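Leucine aminopeptidase 1 (Caenorhabditis elegans, PDB 2HC9) removes N-terminal amino acids, leucine by preference, from peptides as a two-zinc aminopeptidase of the M17 family, and probably serves in digestion. Local coordinates at residues P231-L236 with H299-I304; E245-V250 with T356-A361; I21-K26 with V109-F114; H73-P78 with K95-I100. The protein carries 1 engineered substitution. One frame throughout, in Å; residues are numbered along the deposited sequence.

Contact 1 (P231-L236 with H299-I304)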
loop_
_atom_site.group_PDB
_atom_site.type_symbol
_atom_site.label_atom_id
_atom_site.label_comp_id
_atom_site.label_asym_id
_atom_site.label_seq_id
_atom_site.Cartn_x
_atom_site.Cartn_y
_atom_site.Cartn_z
ATOM N N PRO A 231 2.433 21.033 27.667
ATOM C CA PRO A 231 3.599 20.213 27.965
ATOM C C PRO A 231 4.145 20.561 29.370
ATOM O O PRO A 231 3.898 21.665 29.867
ATOM C CB PRO A 231 4.614 20.628 26.854
ATOM C CG PRO A 231 4.187 22.044 26.461
ATOM C CD PRO A 231 2.669 21.982 26.549
ATOM N N ALA A 232 4.884 19.640 29.986
ATOM C CA ALA A 232 5.509 19.891 31.289
ATOM C C ALA A 232 6.779 19.107 31.398
ATOM O O ALA A 232 6.939 18.048 30.778
ATOM C CB ALA A 232 4.565 19.491 32.444
ATOM N N PHE A 233 7.684 19.632 32.211
ATOM C CA PHE A 233 8.851 18.904 32.656
ATOM C C PHE A 233 8.807 18.881 34.193
ATOM O O PHE A 233 8.687 19.934 34.837
ATOM C CB PHE A 233 10.088 19.662 32.190
ATOM C CG PHE A 233 11.400 18.999 32.551
ATOM C CD1 PHE A 233 11.741 17.747 32.033
ATOM C CD2 PHE A 233 12.312 19.658 33.356
ATOM C CE1 PHE A 233 12.974 17.154 32.295
ATOM C CE2 PHE A 233 13.551 19.082 33.639
ATOM C CZ PHE A 233 13.889 17.824 33.127
ATOM N N VAL A 234 8.848 17.682 34.756
ATOM C CA VAL A 234 8.752 17.521 36.213
ATOM C C VAL A 234 10.027 16.883 36.715
ATOM O O VAL A 234 10.455 15.842 36.195
ATOM C CB VAL A 234 7.558 16.613 36.582
ATOM C CG1 VAL A 234 7.534 16.307 38.112
ATOM C CG2 VAL A 234 6.240 17.269 36.117
ATOM N N VAL A 235 10.622 17.477 37.749
ATOM C CA VAL A 235 11.815 16.889 38.376
ATOM C C VAL A 235 11.456 16.569 39.831
ATOM O O VAL A 235 11.000 17.464 40.544
ATOM C CB VAL A 235 13.009 17.875 38.358
ATOM C CG1 VAL A 235 14.273 17.208 38.944
ATOM C CG2 VAL A 235 13.276 18.358 36.923
ATOM N N LEU A 236 11.678 15.328 40.250
ATOM C CA LEU A 236 11.661 14.990 41.684
ATOM C C LEU A 236 13.099 14.740 42.075
ATOM O O LEU A 236 13.752 13.875 41.491
ATOM C CB LEU A 236 10.854 13.713 41.928
ATOM C CG LEU A 236 9.483 13.676 41.229
ATOM C CD1 LEU A 236 8.781 12.365 41.586
ATOM C CD2 LEU A 236 8.631 14.914 41.620
ATOM N N HIS A 299 17.467 11.607 40.935
ATOM C CA HIS A 299 16.463 12.515 40.355
ATOM C C HIS A 299 15.573 11.724 39.381
ATOM O O HIS A 299 16.073 10.895 38.614
ATOM C CB HIS A 299 17.122 13.659 39.574
ATOM C CG HIS A 299 18.228 14.366 40.311
ATOM N ND1 HIS A 299 17.999 15.449 41.136
ATOM C CD2 HIS A 299 19.570 14.169 40.310
ATOM C CE1 HIS A 299 19.154 15.884 41.619
ATOM N NE2 HIS A 299 20.122 15.120 41.138
ATOM N N ALA A 300 14.270 11.980 39.415
ATOM C CA ALA A 300 13.362 11.522 38.343
ATOM C C ALA A 300 13.039 12.753 37.504
ATOM O O ALA A 300 12.608 13.777 38.050
ATOM C CB ALA A 300 12.093 10.901 38.929
ATOM N N CYS A 301 13.273 12.673 36.186
ATOM C CA CYS A 301 13.020 13.806 35.300
ATOM C C CYS A 301 12.028 13.323 34.248
ATOM O O CYS A 301 12.364 12.456 33.440
ATOM C CB CYS A 301 14.302 14.256 34.572
ATOM S SG CYS A 301 15.657 14.697 35.690
ATOM N N LEU A 302 10.818 13.860 34.277
ATOM C CA LEU A 302 9.728 13.351 33.442
ATOM C C LEU A 302 9.378 14.363 32.376
ATOM O O LEU A 302 9.049 15.497 32.689
ATOM C CB LEU A 302 8.493 13.027 34.289
ATOM C CG LEU A 302 8.803 12.088 35.476
ATOM C CD1 LEU A 302 7.504 11.797 36.211
ATOM C CD2 LEU A 302 9.520 10.779 35.104
ATOM N N CYS A 303 9.459 13.947 31.104
ATOM C CA CYS A 303 9.164 14.849 30.005
ATOM C C CYS A 303 7.758 14.510 29.538
ATOM O O CYS A 303 7.551 13.437 28.966
ATOM C CB CYS A 303 10.191 14.615 28.875
ATOM S SG CYS A 303 11.916 14.765 29.461
ATOM N N ILE A 304 6.798 15.399 29.810
ATOM C CA ILE A 304 5.364 15.027 29.752
ATOM C C ILE A 304 4.664 15.901 28.697
ATOM O O ILE A 304 4.553 17.111 28.857
ATOM C CB ILE A 304 4.672 15.217 31.107
ATOM C CG1 ILE A 304 5.299 14.279 32.157
ATOM C CG2 ILE A 304 3.154 14.899 30.994
ATOM C CD1 ILE A 304 4.872 14.625 33.621
#

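Contact 2 (E245-V250 with T356-A361)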
loop_
_atom_site.group_PDB
_atom_site.type_symbol
_atom_site.label_atom_id
_atom_site.label_comp_id
_atom_site.label_asym_id
_atom_site.label_seq_id
_atom_site.Cartn_x
_atom_site.Cartn_y
_atom_site.Cartn_z
ATOM N N GLU A 245 27.571 9.258 44.190
ATOM C CA GLU A 245 26.820 9.215 42.912
ATOM C C GLU A 245 25.728 10.276 42.795
ATOM O O GLU A 245 25.166 10.752 43.793
ATOM C CB GLU A 245 26.190 7.833 42.681
ATOM C CG GLU A 245 27.155 6.640 42.812
ATOM C CD GLU A 245 28.342 6.672 41.846
ATOM O OE1 GLU A 245 28.266 7.344 40.792
ATOM O OE2 GLU A 245 29.362 6.009 42.153
ATOM N N HIS A 246 25.410 10.628 41.553
ATOM C CA HIS A 246 24.394 11.619 41.262
ATOM C C HIS A 246 23.681 11.079 40.031
ATOM O O HIS A 246 24.213 11.153 38.923
ATOM C CB HIS A 246 25.055 12.981 40.971
ATOM C CG HIS A 246 25.660 13.593 42.190
ATOM N ND1 HIS A 246 26.913 13.243 42.642
ATOM C CD2 HIS A 246 25.151 14.450 43.103
ATOM C CE1 HIS A 246 27.169 13.894 43.762
ATOM N NE2 HIS A 246 26.118 14.631 44.065
ATOM N N ILE A 247 22.529 10.448 40.264
ATOM C CA ILE A 247 21.908 9.572 39.259
ATOM C C ILE A 247 20.602 10.219 38.805
ATOM O O ILE A 247 19.815 10.663 39.640
ATOM C CB ILE A 247 21.625 8.155 39.860
ATOM C CG1 ILE A 247 22.940 7.506 40.340
ATOM C CG2 ILE A 247 20.883 7.274 38.859
ATOM C CD1 ILE A 247 22.756 6.366 41.340
ATOM N N ALA A 248 20.386 10.303 37.488
ATOM C CA ALA A 248 19.118 10.817 36.955
ATOM C C ALA A 248 18.387 9.709 36.223
ATOM O O ALA A 248 18.996 8.941 35.463
ATOM C CB ALA A 248 19.354 11.988 36.023
ATOM N N LEU A 249 17.074 9.629 36.460
ATOM C CA LEU A 249 16.190 8.736 35.733
ATOM C C LEU A 249 15.268 9.594 34.867
ATOM O O LEU A 249 14.317 10.201 35.374
ATOM C CB LEU A 249 15.326 7.899 36.704
ATOM C CG LEU A 249 16.129 7.102 37.734
ATOM C CD1 LEU A 249 15.221 6.481 38.806
ATOM C CD2 LEU A 249 17.014 6.013 37.072
ATOM N N VAL A 250 15.563 9.638 33.572
ATOM C CA VAL A 250 14.823 10.510 32.653
ATOM C C VAL A 250 13.816 9.622 31.899
ATOM O O VAL A 250 14.199 8.629 31.297
ATOM C CB VAL A 250 15.774 11.248 31.666
ATOM C CG1 VAL A 250 14.992 12.330 30.837
ATOM C CG2 VAL A 250 16.973 11.937 32.445
ATOM N N THR A 356 25.557 9.972 36.333
ATOM C CA THR A 356 24.995 8.758 35.744
ATOM C C THR A 356 23.585 9.130 35.267
ATOM O O THR A 356 22.709 9.497 36.080
ATOM C CB THR A 356 24.947 7.583 36.768
ATOM O OG1 THR A 356 26.256 7.378 37.322
ATOM C CG2 THR A 356 24.509 6.276 36.079
ATOM N N ILE A 357 23.375 9.068 33.951
ATOM C CA ILE A 357 22.091 9.505 33.364
ATOM C C ILE A 357 21.469 8.340 32.595
ATOM O O ILE A 357 22.040 7.838 31.619
ATOM C CB ILE A 357 22.258 10.729 32.423
ATOM C CG1 ILE A 357 22.912 11.909 33.177
ATOM C CG2 ILE A 357 20.892 11.113 31.768
ATOM C CD1 ILE A 357 23.355 13.062 32.264
ATOM N N PHE A 358 20.317 7.887 33.083
ATOM C CA PHE A 358 19.522 6.855 32.410
ATOM C C PHE A 358 18.353 7.543 31.764
ATOM O O PHE A 358 17.718 8.402 32.376
ATOM C CB PHE A 358 18.979 5.825 33.424
ATOM C CG PHE A 358 20.044 5.042 34.127
ATOM C CD1 PHE A 358 20.573 3.890 33.542
ATOM C CD2 PHE A 358 20.470 5.415 35.402
ATOM C CE1 PHE A 358 21.543 3.127 34.201
ATOM C CE2 PHE A 358 21.449 4.667 36.084
ATOM C CZ PHE A 358 21.996 3.521 35.469
ATOM N N ASP A 359 18.029 7.153 30.539
ATOM C CA ASP A 359 16.752 7.565 29.976
ATOM C C ASP A 359 16.031 6.311 29.512
ATOM O O ASP A 359 16.662 5.380 29.013
ATOM C CB ASP A 359 16.923 8.643 28.871
ATOM C CG ASP A 359 17.396 8.066 27.544
ATOM O OD1 ASP A 359 18.606 8.168 27.238
ATOM O OD2 ASP A 359 16.549 7.518 26.798
ATOM N N MET A 360 14.724 6.250 29.741
ATOM C CA MET A 360 13.970 5.061 29.379
ATOM C C MET A 360 12.719 5.523 28.662
ATOM O O MET A 360 12.064 6.482 29.090
ATOM C CB MET A 360 13.588 4.275 30.632
ATOM C CG MET A 360 12.893 2.945 30.320
ATOM S SD MET A 360 12.662 1.814 31.722
ATOM C CE MET A 360 11.387 2.645 32.724
ATOM N N ALA A 361 12.378 4.841 27.577
ATOM C CA ALA A 361 11.352 5.345 26.662
ATOM C C ALA A 361 10.755 4.203 25.872
ATOM O O ALA A 361 11.461 3.289 25.467
ATOM C CB ALA A 361 11.945 6.346 25.694
HETATM O O HOH W 1 26.734 9.013 39.471
#

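Contact 3 (I21-K26 with V109-F114)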
loop_
_atom_site.group_PDB
_atom_site.type_symbol
_atom_site.label_atom_id
_atom_site.label_comp_id
_atom_site.label_asym_id
_atom_site.label_seq_id
_atom_site.Cartn_x
_atom_site.Cartn_y
_atom_site.Cartn_z
ATOM N N ILE A 21 -3.269 -20.218 44.656
ATOM C CA ILE A 21 -2.365 -20.515 43.546
ATOM C C ILE A 21 -0.978 -20.844 44.082
ATOM O O ILE A 21 -0.352 -20.020 44.756
ATOM C CB ILE A 21 -2.327 -19.348 42.516
ATOM C CG1 ILE A 21 -3.724 -19.151 41.916
ATOM C CG2 ILE A 21 -1.263 -19.629 41.411
ATOM C CD1 ILE A 21 -3.878 -17.909 41.123
ATOM N N ILE A 22 -0.520 -22.065 43.800
ATOM C CA ILE A 22 0.824 -22.508 44.207
ATOM C C ILE A 22 1.803 -22.352 43.044
ATOM O O ILE A 22 1.509 -22.757 41.919
ATOM C CB ILE A 22 0.819 -23.992 44.678
ATOM C CG1 ILE A 22 -0.205 -24.170 45.802
ATOM C CG2 ILE A 22 2.241 -24.448 45.132
ATOM C CD1 ILE A 22 -0.633 -25.636 46.008
ATOM N N VAL A 23 2.962 -21.758 43.320
ATOM C CA VAL A 23 3.937 -21.465 42.268
ATOM C C VAL A 23 5.335 -21.963 42.633
ATOM O O VAL A 23 5.833 -21.710 43.739
ATOM C CB VAL A 23 3.988 -19.942 41.963
ATOM C CG1 VAL A 23 4.922 -19.658 40.744
ATOM C CG2 VAL A 23 2.579 -19.402 41.739
ATOM N N GLY A 24 5.977 -22.679 41.708
ATOM C CA GLY A 24 7.368 -23.080 41.930
ATOM C C GLY A 24 8.018 -23.699 40.699
ATOM O O GLY A 24 7.340 -24.263 39.858
ATOM N N LYS A 25 9.338 -23.598 40.616
ATOM C CA LYS A 25 10.101 -24.480 39.731
ATOM C C LYS A 25 9.936 -25.950 40.056
ATOM O O LYS A 25 9.850 -26.347 41.223
ATOM C CB LYS A 25 11.575 -24.099 39.695
ATOM C CG LYS A 25 11.826 -22.762 38.973
ATOM C CD LYS A 25 13.262 -22.328 39.130
ATOM C CE LYS A 25 13.613 -21.227 38.133
ATOM N NZ LYS A 25 14.939 -20.654 38.448
ATOM N N LYS A 26 9.915 -26.754 39.001
ATOM C CA LYS A 26 9.718 -28.189 39.101
ATOM C C LYS A 26 10.657 -28.828 40.123
ATOM O O LYS A 26 10.227 -29.628 40.941
ATOM C CB LYS A 26 9.943 -28.806 37.702
ATOM C CG LYS A 26 9.512 -30.260 37.564
ATOM C CD LYS A 26 8.007 -30.407 37.760
ATOM C CE LYS A 26 7.609 -31.860 37.862
ATOM N NZ LYS A 26 7.868 -32.582 36.590
ATOM N N VAL A 109 -7.122 -13.898 47.236
ATOM C CA VAL A 109 -6.214 -14.762 46.466
ATOM C C VAL A 109 -4.943 -15.019 47.253
ATOM O O VAL A 109 -4.241 -14.093 47.648
ATOM C CB VAL A 109 -5.874 -14.199 45.088
ATOM C CG1 VAL A 109 -5.118 -15.270 44.261
ATOM C CG2 VAL A 109 -7.164 -13.803 44.389
ATOM N N HIS A 110 -4.668 -16.290 47.490
ATOM C CA HIS A 110 -3.517 -16.669 48.276
ATOM C C HIS A 110 -2.478 -17.338 47.355
ATOM O O HIS A 110 -2.756 -18.411 46.786
ATOM C CB HIS A 110 -3.965 -17.648 49.374
ATOM C CG HIS A 110 -2.936 -17.866 50.448
ATOM N ND1 HIS A 110 -3.108 -18.787 51.460
ATOM C CD2 HIS A 110 -1.739 -17.273 50.679
ATOM C CE1 HIS A 110 -2.057 -18.755 52.265
ATOM N NE2 HIS A 110 -1.211 -17.849 51.812
ATOM N N PHE A 111 -1.317 -16.701 47.204
ATOM C CA PHE A 111 -0.175 -17.339 46.512
ATOM C C PHE A 111 0.753 -17.966 47.521
ATOM O O PHE A 111 1.173 -17.316 48.487
ATOM C CB PHE A 111 0.629 -16.355 45.640
ATOM C CG PHE A 111 -0.161 -15.830 44.472
ATOM C CD1 PHE A 111 -0.046 -16.424 43.218
ATOM C CD2 PHE A 111 -1.082 -14.795 44.662
ATOM C CE1 PHE A 111 -0.832 -15.974 42.149
ATOM C CE2 PHE A 111 -1.869 -14.329 43.606
ATOM C CZ PHE A 111 -1.748 -14.911 42.342
ATOM N N VAL A 112 1.096 -19.216 47.255
ATOM C CA VAL A 112 2.226 -19.849 47.926
ATOM C C VAL A 112 3.361 -19.966 46.908
ATOM O O VAL A 112 3.303 -20.781 45.975
ATOM C CB VAL A 112 1.877 -21.230 48.482
ATOM C CG1 VAL A 112 3.134 -21.835 49.142
ATOM C CG2 VAL A 112 0.733 -21.109 49.523
ATOM N N LEU A 113 4.365 -19.139 47.110
ATOM C CA LEU A 113 5.499 -19.035 46.178
ATOM C C LEU A 113 6.726 -19.746 46.745
ATOM O O LEU A 113 7.388 -19.233 47.655
ATOM C CB LEU A 113 5.814 -17.560 45.886
ATOM C CG LEU A 113 7.059 -17.263 45.011
ATOM C CD1 LEU A 113 6.908 -17.887 43.610
ATOM C CD2 LEU A 113 7.259 -15.759 44.889
ATOM N N PHE A 114 7.039 -20.912 46.173
ATOM C CA PHE A 114 8.264 -21.640 46.537
ATOM C C PHE A 114 9.396 -21.200 45.624
ATOM O O PHE A 114 9.538 -21.703 44.526
ATOM C CB PHE A 114 8.056 -23.143 46.364
ATOM C CG PHE A 114 7.061 -23.729 47.323
ATOM C CD1 PHE A 114 7.392 -23.904 48.669
ATOM C CD2 PHE A 114 5.809 -24.143 46.873
ATOM C CE1 PHE A 114 6.468 -24.465 49.574
ATOM C CE2 PHE A 114 4.873 -24.709 47.762
ATOM C CZ PHE A 114 5.211 -24.871 49.117
HETATM O O HOH W 2 10.855 -21.881 42.330
#

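Contact 4 (H73-P78 with K95-I100). With SO4 (sulfate ion), chain E.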
loop_
_atom_site.group_PDB
_atom_site.type_symbol
_atom_site.label_atom_id
_atom_site.label_comp_id
_atom_site.label_asym_id
_atom_site.label_seq_id
_atom_site.Cartn_x
_atom_site.Cartn_y
_atom_site.Cartn_z
ATOM N N HIS A 73 -5.049 -23.442 41.474
ATOM C CA HIS A 73 -4.115 -23.772 40.391
ATOM C C HIS A 73 -2.722 -24.052 40.944
ATOM O O HIS A 73 -2.313 -23.422 41.921
ATOM C CB HIS A 73 -4.010 -22.582 39.427
ATOM C CG HIS A 73 -5.279 -22.278 38.704
ATOM N ND1 HIS A 73 -6.245 -21.435 39.214
ATOM C CD2 HIS A 73 -5.744 -22.705 37.507
ATOM C CE1 HIS A 73 -7.246 -21.354 38.358
ATOM N NE2 HIS A 73 -6.968 -22.118 37.316
ATOM N N LEU A 74 -1.992 -24.952 40.291
ATOM C CA LEU A 74 -0.540 -25.068 40.478
ATOM C C LEU A 74 0.144 -24.582 39.189
ATOM O O LEU A 74 -0.185 -25.033 38.097
ATOM C CB LEU A 74 -0.158 -26.534 40.720
ATOM C CG LEU A 74 1.336 -26.912 40.757
ATOM C CD1 LEU A 74 2.018 -26.340 41.987
ATOM C CD2 LEU A 74 1.519 -28.412 40.754
ATOM N N ILE A 75 1.101 -23.679 39.344
ATOM C CA ILE A 75 1.922 -23.204 38.233
ATOM C C ILE A 75 3.343 -23.757 38.398
ATOM O O ILE A 75 4.033 -23.459 39.376
ATOM C CB ILE A 75 1.931 -21.651 38.154
ATOM C CG1 ILE A 75 0.536 -21.143 37.754
ATOM C CG2 ILE A 75 3.014 -21.153 37.152
ATOM C CD1 ILE A 75 0.432 -19.583 37.768
ATOM N N THR A 76 3.749 -24.587 37.440
ATOM C CA THR A 76 5.101 -25.105 37.405
ATOM C C THR A 76 5.971 -24.254 36.474
ATOM O O THR A 76 5.649 -24.069 35.294
ATOM C CB THR A 76 5.111 -26.596 36.982
ATOM O OG1 THR A 76 4.284 -27.350 37.886
ATOM C CG2 THR A 76 6.531 -27.158 37.004
ATOM N N VAL A 77 7.069 -23.756 37.021
ATOM C CA VAL A 77 8.017 -22.909 36.304
ATOM C C VAL A 77 9.163 -23.813 35.833
ATOM O O VAL A 77 9.637 -24.649 36.598
ATOM C CB VAL A 77 8.587 -21.822 37.283
ATOM C CG1 VAL A 77 9.597 -20.876 36.579
ATOM C CG2 VAL A 77 7.436 -21.009 37.874
ATOM N N PRO A 78 9.628 -23.643 34.580
ATOM C CA PRO A 78 10.759 -24.478 34.153
ATOM C C PRO A 78 12.049 -24.184 34.912
ATOM O O PRO A 78 12.287 -23.047 35.353
ATOM C CB PRO A 78 10.907 -24.180 32.658
ATOM C CG PRO A 78 10.096 -22.979 32.376
ATOM C CD PRO A 78 9.155 -22.721 33.527
ATOM N N LYS A 95 3.002 -15.819 31.974
ATOM C CA LYS A 95 2.297 -16.522 30.890
ATOM C C LYS A 95 1.163 -17.432 31.387
ATOM O O LYS A 95 0.083 -17.498 30.789
ATOM C CB LYS A 95 3.305 -17.353 30.076
ATOM C CG LYS A 95 2.673 -18.102 28.909
ATOM C CD LYS A 95 3.665 -18.910 28.119
ATOM C CE LYS A 95 4.171 -20.102 28.920
ATOM N NZ LYS A 95 5.599 -19.888 29.294
ATOM N N GLU A 96 1.425 -18.155 32.474
ATOM C CA GLU A 96 0.467 -19.121 33.006
ATOM C C GLU A 96 -0.594 -18.464 33.882
ATOM O O GLU A 96 -1.731 -18.930 33.950
ATOM C CB GLU A 96 1.196 -20.208 33.827
ATOM C CG GLU A 96 2.194 -21.063 33.016
ATOM C CD GLU A 96 1.591 -21.792 31.807
ATOM O OE1 GLU A 96 0.363 -21.899 31.678
ATOM O OE2 GLU A 96 2.386 -22.301 30.984
ATOM N N LEU A 97 -0.212 -17.381 34.550
ATOM C CA LEU A 97 -1.089 -16.749 35.540
ATOM C C LEU A 97 -2.032 -15.708 34.913
ATOM O O LEU A 97 -3.196 -15.604 35.291
ATOM C CB LEU A 97 -0.258 -16.120 36.661
ATOM C CG LEU A 97 -0.983 -15.352 37.791
ATOM C CD1 LEU A 97 -2.017 -16.230 38.524
ATOM C CD2 LEU A 97 0.021 -14.728 38.774
ATOM N N LYS A 98 -1.523 -14.919 33.968
ATOM C CA LYS A 98 -2.324 -13.824 33.397
ATOM C C LYS A 98 -3.702 -14.262 32.907
ATOM O O LYS A 98 -4.670 -13.529 33.111
ATOM C CB LYS A 98 -1.530 -13.070 32.300
ATOM C CG LYS A 98 -2.173 -11.800 31.777
ATOM C CD LYS A 98 -2.292 -10.744 32.877
ATOM C CE LYS A 98 -3.110 -9.552 32.391
ATOM N NZ LYS A 98 -4.535 -9.877 32.497
ATOM N N PRO A 99 -3.823 -15.459 32.279
ATOM C CA PRO A 99 -5.160 -15.920 31.878
ATOM C C PRO A 99 -6.134 -16.268 32.986
ATOM O O PRO A 99 -7.339 -16.352 32.724
ATOM C CB PRO A 99 -4.863 -17.216 31.091
ATOM C CG PRO A 99 -3.449 -17.067 30.650
ATOM C CD PRO A 99 -2.791 -16.412 31.809
ATOM N N ILE A 100 -5.634 -16.544 34.190
ATOM C CA ILE A 100 -6.514 -17.025 35.239
ATOM C C ILE A 100 -7.532 -15.966 35.649
ATOM O O ILE A 100 -7.183 -14.820 35.908
ATOM C CB ILE A 100 -5.742 -17.543 36.454
ATOM C CG1 ILE A 100 -4.922 -18.778 36.058
ATOM C CG2 ILE A 100 -6.706 -17.864 37.624
ATOM C CD1 ILE A 100 -3.977 -19.232 37.176
HETATM S S SO4 E . -7.648 -8.255 32.258
HETATM O O1 SO4 E . -7.197 -9.080 33.383
HETATM O O2 SO4 E . -8.471 -7.146 32.746
HETATM O O3 SO4 E . -6.454 -7.764 31.543
HETATM O O4 SO4 E . -8.481 -9.015 31.326
#

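Contact 1 (P231-L236 with H299-I304)
The ring of Phe233 leans over from its own strand onto Cys301 and Cys303 of the antiparallel neighbour. Its CG is anti to the backbone N (chi1 -178°), which starts the ring across the sheet. Atom CE1 of Phe233 lies 3.9 Å from Cys303 SG, a sulfur-aromatic contact made at the ring edge, while CZ meets Cys301 CB at 3.9 Å. An alanine in place of Phe233 would probably open a gap beside both cysteines. On the opposite face of the sheet, Val234 CG2 touches Ile304 CD1 at 3.9 Å, the two side chains crossing obliquely, and Leu236 CB lies beside Ala300 CB at 4.3 Å. Between these layers run six backbone hydrogen bonds; that from Leu302 N to Val234 O is short, 2.8 Å, and nearly straight at 170°. The polar edge comes at His299, whose ND1 is hydrogen-bonded to Ser237 OG. Strand 203-208 flanks 232-238 and strand 246-254 flanks 297-307, continuing the catalytic-domain sheet on both sides. Helices 186-199 and 277-290 cover the face of Val234, Leu236 and Leu302, whereas Phe233 packs against Phe217 and, edge-to-face, against Tyr347 of helix 337-350.

Contact 2 (E245-V250 with T356-A361)
Thr356 to Met360 run alongside His246 to Val250 as parallel neighbours in the mixed sheet of the M17 catalytic domain. Five backbone hydrogen bonds alternate between the strands in the parallel pattern: Ala248, for instance, gives its N-H to Thr356 O at 2.8 Å, and its own carbonyl O takes the N-H of Phe358 at 2.9 Å. Apolar contacts lie on both faces. Phe358 stands side by side with Ile247 and Leu249; Ile247 CG2, anti to the backbone N, comes up in the plane of the ring, at its edge, 3.8 Å from Phe358 CE2, and Leu249 CD2 is 3.9 Å from Phe358 CD2. Behind this group helix 473-480 brings Phe476 edge-to-face against Phe358. The other face carries Val250 CG2 against Ile357 CG2, 4.1 Å apart, with helix 337-350 over Ile357. Polar contacts gather toward the ends. Asp359 shares that second face, but its carboxylate turns off to its own partners, OD1 bonding Trp453 NE1 and OD2 His455 ND1. At the start of the strands one water ties three groups together: it donates to Glu245 OE1 at 2.6 Å, accepts from His246 N at 2.9 Å and is hydrogen-bonded to Thr356 OG1 at 2.7 Å, an oxygen also held by Arg452 NH2.

Contact 3 (I21-K26 with V109-F114)
Ile21 and Phe111 lie side by side, pointing the same way, in a broad apolar contact. Three atoms of the isoleucine reach the ring: CB of Ile21 comes within 3.7 Å of Phe111 CE1, and CG2 and CD1 are little farther from it. On the same face Val23 CG1 meets Leu113 CD1 at 3.9 Å, while Val23 CG2 stands at the edge of the Phe111 ring. On the reverse face Ile22 reaches past its register partner Val112 to Phe114: its CG2, anti to the backbone N, sits in the plane of the Phe114 ring at its edge, 3.7 Å from Phe114 CE2. Beneath the side chains the parallel backbones are joined by four hydrogen bonds, Val23 N giving to Val112 O at 2.8 Å and Phe114 N to Val23 O at 2.8 Å. This is the middle of the six-stranded sheet of the N-terminal domain, which belongs to the macro-domain clan; strands 72-77 and 145-151 flank the pair. As the strands part, a water bridges them, accepting from Lys25 N and donating to Phe114 O at 2.6 Å. Farther out, helix 90-97 covers Ile21, Val23 and Phe111, and Phe38 meets Phe114 edge-to-face. Lys25 NZ is anchored by a salt bridge to Asp119 OD2, and His110 NE2 is hydrogen-bonded to Asp149 OD2.

Contact 4 (H73-P78 with K95-I100)
Ile100 N gives its hydrogen to Leu97 O at 2.8 Å, closing a type I beta turn that sets both side chains against the strand of His73 and Ile75. The turn lies at the C-terminal part of helix 90-97, which packs across one face of the N-terminal domain's sheet, so the contact is a helix and this turn laid on strand 72-77. No hydrogen bond joins the two segments; the grip between them is apolar. Ile100 and His73 reach toward each other tip to tip. In the conformer described, one of two modelled for this histidine, Ile100 CD1 sits over a face of the imidazole as a CH-pi contact, 3.7 Å from the ring centroid and 14° off its normal. It is offset toward the rim, with His73 CG 3.6 Å away, and the CG2 branch of Ile100 adds a second touch, 3.6 Å from His73 CE1. An alanine in place of Ile100 would probably take away the methyl lying on the imidazole and leave that ring freer to turn. Glu96 contributes only its aliphatic root: CB lies 3.9 Å from Ile75 CG2, while the chain, bent at chi2 (-57°), takes the carboxylate elsewhere. Its backbone O is hydrogen-bonded to Arg64 NH1 from strand 63-66. At the outer side of the turn, Lys98 NZ binds O3 of a sulfate ion, probably from the crystallisation liquor. Ile75 and Leu97 cross at about a right angle, with Ile75 CD1 set 3.7 Å from Leu97 CB.

In the fold
From the N terminus, contact 3 opens first, on strand 18-25, and closes when strand 108-114 pairs with it. Contact 4 is nested inside that loop: strand 72-77 lies next to 18-25 in the sheet, and helix 90-97 with its turn folds back over it just before 108-114 enters. The chain then moves to the catalytic domain, on the opposite side of the molecule's centre, with contact 1 about 38 Å from contact 3, centre to centre. There the loops cross: 231-236 and 245-250 follow in turn, and their partners 299-304 and 356-361 arrive in the same order. Strands 246-254 and 297-307 are neighbours, so contacts 1 and 2 belong to one continuous sheet.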